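Local structure of LPXTG family cell surface protein Fms2 (Enterococcus faecium DO, 5FCE) at residues D36-L41 against E57-D62; Y43-N48 against I93-G98. The protein probably mediates enterococcal adhesion as a cell-wall-anchored surface protein, of which this chain is the ligand-binding region. All blocks are in the same frame, centred on the assembly; numbering follows the deposited sequence.

Contact 1: residues D36-L41 against E57-D62; sequences DVHAVL and EVYLKD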
loop_
_atom_site.group_PDB
_atom_site.type_symbol
_atom_site.label_atom_id
_atom_site.label_comp_id
_atom_site.label_asym_id
_atom_site.label_seq_id
_atom_site.Cartn_x
_atom_site.Cartn_y
_atom_site.Cartn_z
ATOM N N ASP A 36 -14.007 1.138 -7.888
ATOM C CA ASP A 36 -12.696 0.973 -8.503
ATOM C C ASP A 36 -11.603 1.549 -7.623
ATOM O O ASP A 36 -11.644 2.718 -7.240
ATOM C CB ASP A 36 -12.677 1.630 -9.880
ATOM C CG ASP A 36 -13.686 1.022 -10.803
ATOM O OD1 ASP A 36 -13.348 0.004 -11.442
ATOM O OD2 ASP A 36 -14.823 1.543 -10.851
ATOM N N VAL A 37 -10.631 0.711 -7.291
ATOM C CA VAL A 37 -9.586 1.099 -6.357
ATOM C C VAL A 37 -8.229 0.858 -7.032
ATOM O O VAL A 37 -8.076 -0.089 -7.793
ATOM C CB VAL A 37 -9.722 0.311 -5.035
ATOM C CG1 VAL A 37 -8.507 0.505 -4.133
ATOM C CG2 VAL A 37 -10.993 0.733 -4.297
ATOM N N HIS A 38 -7.274 1.749 -6.794
ATOM C CA HIS A 38 -5.926 1.606 -7.349
ATOM C C HIS A 38 -4.954 1.960 -6.247
ATOM O O HIS A 38 -4.917 3.107 -5.802
ATOM C CB HIS A 38 -5.747 2.576 -8.516
ATOM C CG HIS A 38 -4.383 2.551 -9.137
ATOM N ND1 HIS A 38 -3.892 3.604 -9.879
ATOM C CD2 HIS A 38 -3.417 1.601 -9.148
ATOM C CE1 HIS A 38 -2.685 3.304 -10.321
ATOM N NE2 HIS A 38 -2.369 2.098 -9.884
ATOM N N ALA A 39 -4.175 0.984 -5.793
ATOM C CA ALA A 39 -3.247 1.227 -4.694
ATOM C C ALA A 39 -1.825 1.250 -5.233
ATOM O O ALA A 39 -1.428 0.358 -5.984
ATOM C CB ALA A 39 -3.409 0.168 -3.633
ATOM N N VAL A 40 -1.068 2.285 -4.877
ATOM C CA VAL A 40 0.276 2.462 -5.422
ATOM C C VAL A 40 1.281 2.613 -4.284
ATOM O O VAL A 40 1.148 3.506 -3.445
ATOM C CB VAL A 40 0.366 3.689 -6.367
ATOM C CG1 VAL A 40 1.796 3.876 -6.867
ATOM C CG2 VAL A 40 -0.576 3.536 -7.552
ATOM N N LEU A 41 2.272 1.724 -4.242
ATOM C CA LEU A 41 3.361 1.851 -3.277
ATOM C C LEU A 41 4.475 2.668 -3.939
ATOM O O LEU A 41 4.908 2.353 -5.051
ATOM C CB LEU A 41 3.864 0.462 -2.902
ATOM C CG LEU A 41 4.575 0.209 -1.582
ATOM C CD1 LEU A 41 3.769 0.739 -0.406
ATOM C CD2 LEU A 41 4.824 -1.294 -1.442
ATOM N N GLU A 57 2.027 -1.701 -7.664
ATOM C CA GLU A 57 0.654 -1.222 -7.718
ATOM C C GLU A 57 -0.329 -2.350 -8.011
ATOM O O GLU A 57 0.042 -3.388 -8.554
ATOM C CB GLU A 57 0.501 -0.109 -8.765
ATOM C CG GLU A 57 0.791 -0.567 -10.181
ATOM C CD GLU A 57 0.780 0.566 -11.190
ATOM O OE1 GLU A 57 0.034 1.555 -10.992
ATOM O OE2 GLU A 57 1.517 0.448 -12.197
ATOM N N VAL A 58 -1.595 -2.125 -7.677
ATOM C CA VAL A 58 -2.624 -3.119 -7.937
ATOM C C VAL A 58 -3.936 -2.397 -8.217
ATOM O O VAL A 58 -4.182 -1.305 -7.692
ATOM C CB VAL A 58 -2.768 -4.126 -6.759
ATOM C CG1 VAL A 58 -3.284 -3.436 -5.502
ATOM C CG2 VAL A 58 -3.671 -5.289 -7.144
ATOM N N TYR A 59 -4.752 -2.999 -9.074
ATOM C CA TYR A 59 -6.077 -2.482 -9.397
ATOM C C TYR A 59 -7.119 -3.457 -8.867
ATOM O O TYR A 59 -7.019 -4.670 -9.096
ATOM C CB TYR A 59 -6.231 -2.317 -10.912
ATOM C CG TYR A 59 -5.366 -1.235 -11.514
ATOM C CD1 TYR A 59 -5.797 0.086 -11.550
ATOM C CD2 TYR A 59 -4.122 -1.536 -12.054
ATOM C CE1 TYR A 59 -5.008 1.076 -12.106
ATOM C CE2 TYR A 59 -3.327 -0.552 -12.608
ATOM C CZ TYR A 59 -3.778 0.747 -12.632
ATOM O OH TYR A 59 -2.990 1.731 -13.186
ATOM N N LEU A 60 -8.103 -2.933 -8.145
ATOM C CA LEU A 60 -9.096 -3.767 -7.485
ATOM C C LEU A 60 -10.484 -3.298 -7.851
ATOM O O LEU A 60 -10.707 -2.105 -8.107
ATOM C CB LEU A 60 -8.934 -3.685 -5.968
ATOM C CG LEU A 60 -7.611 -4.217 -5.425
ATOM C CD1 LEU A 60 -7.398 -3.732 -3.998
ATOM C CD2 LEU A 60 -7.608 -5.740 -5.486
ATOM N N LYS A 61 -11.432 -4.228 -7.856
ATOM C CA LYS A 61 -12.814 -3.874 -8.165
ATOM C C LYS A 61 -13.712 -4.236 -7.000
ATOM O O LYS A 61 -13.477 -5.245 -6.334
ATOM C CB LYS A 61 -13.288 -4.599 -9.433
ATOM C CG LYS A 61 -12.433 -4.333 -10.662
ATOM C CD LYS A 61 -11.281 -5.337 -10.743
ATOM C CE LYS A 61 -10.209 -4.947 -11.755
ATOM N NZ LYS A 61 -8.852 -5.279 -11.237
ATOM N N ASP A 62 -14.725 -3.402 -6.759
ATOM C CA ASP A 62 -15.769 -3.654 -5.762
ATOM C C ASP A 62 -15.207 -4.002 -4.397
ATOM O O ASP A 62 -15.398 -5.105 -3.882
ATOM C CB ASP A 62 -16.738 -4.722 -6.267
ATOM C CG ASP A 62 -17.379 -4.332 -7.590
ATOM O OD1 ASP A 62 -17.962 -3.227 -7.659
ATOM O OD2 ASP A 62 -17.270 -5.106 -8.563
HETATM O O HOH W 1 -10.820 -1.050 -10.981
#

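Contact 2: residues Y43-N48 against I93-G98; sequences YGWDGN and IVFYDG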
loop_
_atom_site.group_PDB
_atom_site.type_symbol
_atom_site.label_atom_id
_atom_site.label_comp_id
_atom_site.label_asym_id
_atom_site.label_seq_id
_atom_site.Cartn_x
_atom_site.Cartn_y
_atom_site.Cartn_z
ATOM N N TYR A 43 8.124 5.447 -3.518
ATOM C CA TYR A 43 9.136 6.100 -2.691
ATOM C C TYR A 43 9.283 7.594 -2.985
ATOM O O TYR A 43 10.252 8.233 -2.567
ATOM C CB TYR A 43 10.486 5.369 -2.731
ATOM C CG TYR A 43 11.109 5.205 -4.097
ATOM C CD1 TYR A 43 10.720 4.169 -4.934
ATOM C CD2 TYR A 43 12.122 6.059 -4.528
ATOM C CE1 TYR A 43 11.296 4.001 -6.181
ATOM C CE2 TYR A 43 12.717 5.897 -5.770
ATOM C CZ TYR A 43 12.297 4.867 -6.588
ATOM O OH TYR A 43 12.873 4.696 -7.822
ATOM N N GLY A 44 8.306 8.153 -3.687
ATOM C CA GLY A 44 8.310 9.582 -3.953
ATOM C C GLY A 44 7.279 10.036 -4.970
ATOM O O GLY A 44 7.596 10.267 -6.138
ATOM N N TRP A 45 6.038 10.181 -4.529
ATOM C CA TRP A 45 4.988 10.669 -5.424
ATOM C C TRP A 45 3.826 11.262 -4.628
ATOM O O TRP A 45 3.428 10.706 -3.610
ATOM C CB TRP A 45 4.502 9.528 -6.328
ATOM C CG TRP A 45 3.481 9.943 -7.356
ATOM C CD1 TRP A 45 3.472 11.100 -8.094
ATOM C CD2 TRP A 45 2.321 9.201 -7.758
ATOM N NE1 TRP A 45 2.372 11.120 -8.924
ATOM C CE2 TRP A 45 1.656 9.963 -8.744
ATOM C CE3 TRP A 45 1.779 7.970 -7.378
ATOM C CZ2 TRP A 45 0.475 9.530 -9.351
ATOM C CZ3 TRP A 45 0.610 7.535 -7.990
ATOM C CH2 TRP A 45 -0.027 8.315 -8.964
ATOM N N ASP A 46 3.279 12.382 -5.101
ATOM C CA ASP A 46 2.187 13.053 -4.400
ATOM C C ASP A 46 0.802 12.546 -4.819
ATOM O O ASP A 46 -0.216 12.986 -4.293
ATOM C CB ASP A 46 2.296 14.577 -4.567
ATOM C CG ASP A 46 2.091 15.035 -6.004
ATOM O OD1 ASP A 46 1.918 14.193 -6.918
ATOM O OD2 ASP A 46 2.126 16.264 -6.225
ATOM N N GLY A 47 0.780 11.612 -5.760
ATOM C CA GLY A 47 -0.466 11.048 -6.243
ATOM C C GLY A 47 -1.111 11.851 -7.364
ATOM O O GLY A 47 -2.216 11.514 -7.803
ATOM N N ASN A 48 -0.435 12.906 -7.822
ATOM C CA ASN A 48 -0.977 13.760 -8.884
ATOM C C ASN A 48 -0.274 13.488 -10.213
ATOM O O ASN A 48 0.915 13.155 -10.232
ATOM C CB ASN A 48 -0.850 15.243 -8.512
ATOM C CG ASN A 48 -1.621 15.598 -7.258
ATOM O OD1 ASN A 48 -2.806 15.282 -7.139
ATOM N ND2 ASN A 48 -0.952 16.244 -6.306
ATOM N N ILE A 93 -0.433 5.065 -1.619
ATOM C CA ILE A 93 -1.480 5.958 -2.089
ATOM C C ILE A 93 -2.662 5.094 -2.521
ATOM O O ILE A 93 -2.503 4.164 -3.317
ATOM C CB ILE A 93 -0.967 6.815 -3.264
ATOM C CG1 ILE A 93 0.255 7.634 -2.830
ATOM C CG2 ILE A 93 -2.057 7.774 -3.782
ATOM C CD1 ILE A 93 0.836 8.498 -3.961
ATOM N N VAL A 94 -3.836 5.372 -1.968
ATOM C CA VAL A 94 -5.028 4.611 -2.327
ATOM C C VAL A 94 -6.008 5.508 -3.045
ATOM O O VAL A 94 -6.524 6.476 -2.466
ATOM C CB VAL A 94 -5.724 3.998 -1.111
ATOM C CG1 VAL A 94 -6.905 3.144 -1.565
ATOM C CG2 VAL A 94 -4.744 3.140 -0.338
ATOM N N PHE A 95 -6.233 5.187 -4.314
ATOM C CA PHE A 95 -7.242 5.872 -5.116
ATOM C C PHE A 95 -8.525 5.067 -5.039
ATOM O O PHE A 95 -8.492 3.837 -5.139
ATOM C CB PHE A 95 -6.785 5.941 -6.576
ATOM C CG PHE A 95 -5.509 6.705 -6.783
ATOM C CD1 PHE A 95 -4.289 6.040 -6.840
ATOM C CD2 PHE A 95 -5.529 8.084 -6.941
ATOM C CE1 PHE A 95 -3.114 6.738 -7.043
ATOM C CE2 PHE A 95 -4.355 8.791 -7.139
ATOM C CZ PHE A 95 -3.144 8.115 -7.193
ATOM N N TYR A 96 -9.654 5.750 -4.884
ATOM C CA TYR A 96 -10.949 5.078 -4.777
ATOM C C TYR A 96 -12.026 5.983 -5.366
ATOM O O TYR A 96 -12.287 7.092 -4.862
ATOM C CB TYR A 96 -11.270 4.684 -3.314
ATOM C CG TYR A 96 -11.350 5.847 -2.360
ATOM C CD1 TYR A 96 -10.193 6.461 -1.876
ATOM C CD2 TYR A 96 -12.587 6.344 -1.940
ATOM C CE1 TYR A 96 -10.270 7.542 -1.016
ATOM C CE2 TYR A 96 -12.671 7.412 -1.087
ATOM C CZ TYR A 96 -11.517 8.012 -0.629
ATOM O OH TYR A 96 -11.628 9.085 0.230
ATOM N N ASP A 97 -12.613 5.517 -6.461
ATOM C CA ASP A 97 -13.705 6.223 -7.127
ATOM C C ASP A 97 -13.482 7.716 -7.333
ATOM O O ASP A 97 -14.402 8.524 -7.164
ATOM C CB ASP A 97 -15.023 5.964 -6.393
ATOM C CG ASP A 97 -15.465 4.524 -6.513
ATOM O OD1 ASP A 97 -14.837 3.790 -7.305
ATOM O OD2 ASP A 97 -16.441 4.134 -5.835
ATOM N N GLY A 98 -12.256 8.072 -7.699
ATOM C CA GLY A 98 -11.911 9.441 -8.035
ATOM C C GLY A 98 -11.258 10.236 -6.924
ATOM O O GLY A 98 -10.781 11.358 -7.146
#

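Contact 1: residues D36-L41 against E57-D62
Strands 36-41 and 57-60 run antiparallel, 4.7 Å apart at closest approach, and are laced by four backbone hydrogen bonds: a reciprocal pair between Val-37 and Leu-60, another between Ala-39 and Val-58. His-38 and Tyr-59 face each other in a non-hydrogen-bonded pair, and their rings form an offset stack with centroids 3.9 Å apart. Tyr-59 CE1 lies over the centre of the imidazole, whose opposite face takes Val-40 CG2 near its rim. With CG anti to the backbone N (chi1 178°), the imidazole leans across to strand 57-60, and its NE2 donates to Glu-57 OE1 at 2.7 Å. The carboxylate oxygen receives it on its anti lone pair, within the imidazole plane; together, stack and bond fix the ring's rotation, and the carboxylate would tend to raise the histidine's pKa. This is the hairpin 36-42/54-60 at one end of a four-stranded antiparallel sheet. On the face opposite His-38 and Tyr-59, Val-37 CB lies against Leu-60 CB, and Ala-39 CB touches Val-58 CG1 at 4.1 Å; Val-58 and Leu-60 pack on strand 71-76. Near the corner at Lys-61, a water donates to both Asp-36 OD1 and Leu-60 O, while Lys-61 NZ folds back to Tyr-59 O, 2.9 Å away.

Contact 2: residues Y43-N48 against I93-G98
Three side chains and one glycine carry this contact, and no hydrogen bond crosses it. Ile-93 pushes its CD1 methyl up into the loop, where it meets Trp-45 CE3 at 3.6 Å and, on the backbone side, Trp-45 O at 3.4 Å and Gly-47 N. The isoleucine chain is extended at its end (chi2 179°), which carries the methyl that far from the strand, and it crosses the tryptophan at about a right angle. Two residues further on, Phe-95 brings the tip of its ring to the far rim of the indole: CZ lies 3.6 Å from Trp-45 CH2, the two ring planes inclined at 46°, so the rings meet obliquely. The phenyl edge also takes Gly-47 O nearly in its plane, 3.5 Å from Phe-95 CE2. Gly-47 CA sits over the centre of the indole, 3.4 Å above its plane, so the loop folds back over its own tryptophan.

Several bonds hold that fold. Trp-45 NE1 reaches forward to Asn-48 O at 2.8 Å, tying the five-membered-ring end of the indole to the loop backbone. Asp-46 OD1 accepts from Asn-48 N at 2.8 Å, and its OD2 takes a longer bond from Asn-48 ND2, so both carboxylate oxygens grip the same residue. Gly-47 has a positive phi (86°), a conformation in which a CB would run into the carbonyl O of Asp-46 and crowd Ile-93 CG2. Beyond this shell, Val-40 of the adjoining strand touches both Trp-45 and Phe-95, while Met-100 of strand 99-103 packs against Ile-93 and Phe-95. The bond from Asn-48 N to the side-chain oxygen Asp-46 OD1 closes an Asx turn, here within the loop joining strands 36-42 and 54-60 as it lies over one face of the four-stranded antiparallel sheet.

Strand 36-42 is the common element: contact 1 pairs it with strand 54-60, and strand 91-96, which carries one side of contact 2, is its other neighbour in the sheet. The bond from Val-40 N to Ile-93 O (2.8 Å) and that from Asp-36 N to Asp-97 OD1 join the two. Contact 1 is edge-strand pairing, with regular backbone bonds, a polar aromatic cluster on one face and aliphatic residues on the other, Val-37 and Ala-39 of them buried. Contact 2 lies above the sheet and is apolar across its interface, its hydrogen bonds kept within the loop. Both are partly buried. Val-40 bridges them: its CG2 lies against the His-38 ring and its CG1 meets Trp-45 CZ3.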